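Local coordinates for protein DNA polymerase II large subunit (PDB 7OEC) that is an archaeal DNA polymerase subunit with DNA-synthesising and exonuclease activities, interrupted by an intein that probably excises itself by protein splicing, at residues V22-K25 with E26-E29. The protein carries 2 engineered substitutions. Numbering follows the deposited sequence.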
# COMPACT_ATOMS: atom_id res chain seq x y z
N VAL A 22 7.52 -2.89 7.79
CA VAL A 22 6.71 -3.58 8.78
C VAL A 22 5.46 -4.08 8.08
O VAL A 22 5.05 -3.52 7.08
CB VAL A 22 6.32 -2.69 9.98
CG1 VAL A 22 7.55 -2.22 10.71
CG2 VAL A 22 5.54 -1.51 9.52
N THR A 23 4.84 -5.13 8.62
CA THR A 23 3.57 -5.50 8.01
C THR A 23 2.49 -4.51 8.46
O THR A 23 2.65 -3.80 9.45
CB THR A 23 3.11 -6.89 8.42
OG1 THR A 23 2.89 -6.91 9.82
CG2 THR A 23 4.12 -7.97 8.01
N LEU A 24 1.39 -4.48 7.73
CA LEU A 24 0.30 -3.60 8.13
C LEU A 24 -0.28 -4.01 9.47
O LEU A 24 -0.68 -3.16 10.27
CB LEU A 24 -0.78 -3.59 7.06
CG LEU A 24 -0.56 -2.68 5.89
CD1 LEU A 24 -1.62 -2.86 4.92
CD2 LEU A 24 -0.61 -1.29 6.38
N LYS A 25 -0.36 -5.31 9.74
CA LYS A 25 -0.78 -5.74 11.07
C LYS A 25 0.17 -5.22 12.17
O LYS A 25 -0.27 -4.73 13.22
CB LYS A 25 -0.94 -7.25 11.09
CG LYS A 25 -1.49 -7.76 12.44
CD LYS A 25 -1.78 -9.24 12.38
CE LYS A 25 -1.75 -9.83 13.78
NZ LYS A 25 -1.55 -11.35 13.79
N GLU A 26 1.50 -5.32 11.94
CA GLU A 26 2.47 -4.78 12.89
C GLU A 26 2.33 -3.27 13.01
O GLU A 26 2.42 -2.70 14.12
CB GLU A 26 3.91 -5.11 12.46
CG GLU A 26 4.26 -6.56 12.55
CD GLU A 26 5.67 -6.85 11.98
OE1 GLU A 26 6.15 -6.24 10.95
OE2 GLU A 26 6.30 -7.72 12.60
N LEU A 27 2.10 -2.60 11.88
CA LEU A 27 1.91 -1.16 11.92
C LEU A 27 0.72 -0.80 12.80
O LEU A 27 0.79 0.11 13.63
CB LEU A 27 1.74 -0.61 10.49
CG LEU A 27 1.56 0.90 10.36
CD1 LEU A 27 2.84 1.56 10.82
CD2 LEU A 27 1.21 1.29 8.97
N TYR A 28 -0.40 -1.51 12.63
CA TYR A 28 -1.57 -1.27 13.44
C TYR A 28 -1.23 -1.40 14.92
O TYR A 28 -1.69 -0.60 15.75
CB TYR A 28 -2.67 -2.26 13.00
CG TYR A 28 -3.97 -2.04 13.72
CD1 TYR A 28 -4.82 -1.01 13.36
CD2 TYR A 28 -4.32 -2.85 14.76
CE1 TYR A 28 -5.95 -0.80 14.03
CE2 TYR A 28 -5.47 -2.67 15.43
CZ TYR A 28 -6.28 -1.62 15.07
OH TYR A 28 -7.45 -1.35 15.74
N GLU A 29 -0.41 -2.39 15.26
CA GLU A 29 -0.00 -2.63 16.64
C GLU A 29 0.99 -1.61 17.18
O GLU A 29 1.25 -1.61 18.39
CB GLU A 29 0.60 -4.03 16.71
CG GLU A 29 -0.41 -5.11 16.42
CD GLU A 29 0.22 -6.50 16.14
OE1 GLU A 29 1.48 -6.63 16.09
OE2 GLU A 29 -0.58 -7.46 15.96
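A capping box formed by Thr23 and Glu26 starts the short helix 24-29 of this intein, a worked example of reciprocal side-chain to backbone bonding at a helix N-terminus. Thr23 OG1, tucked between its own N and carbonyl carbon (chi1 63°), is turned toward the first turn of the helix and accepts from Glu26 N at 3.0 Å. In return the extended side chain of Glu26 reaches back, and the Thr23 N-H bonds to its OE1 at 2.9 Å (N to OE1), meeting that oxygen on its anti side, 23° out of the carboxylate plane. The Glu26 chain runs slantwise past the Thr23 hydroxyl, with CG 3.1 Å from OG1. A valine in place of Thr23 would probably leave the Glu26 N-H without its capping acceptor and the helix start less firmly fixed. Within the first turn, Leu27 N bonds to Thr23 O (2.8 Å) and Tyr28 N to Leu24 O (2.9 Å), opening the regular helical pattern. On the buried side, Val22 CG2 meets Leu27 CB at 4.0 Å, and the CD2 methyls of Leu24 and Leu27 touch. The capping box marks the point where strand 18-23 turns into the helix, whose Leu27 packs on strands 61-74 and 147-153, while Val22 packs on strand 10-15 and Leu24 on Phe149.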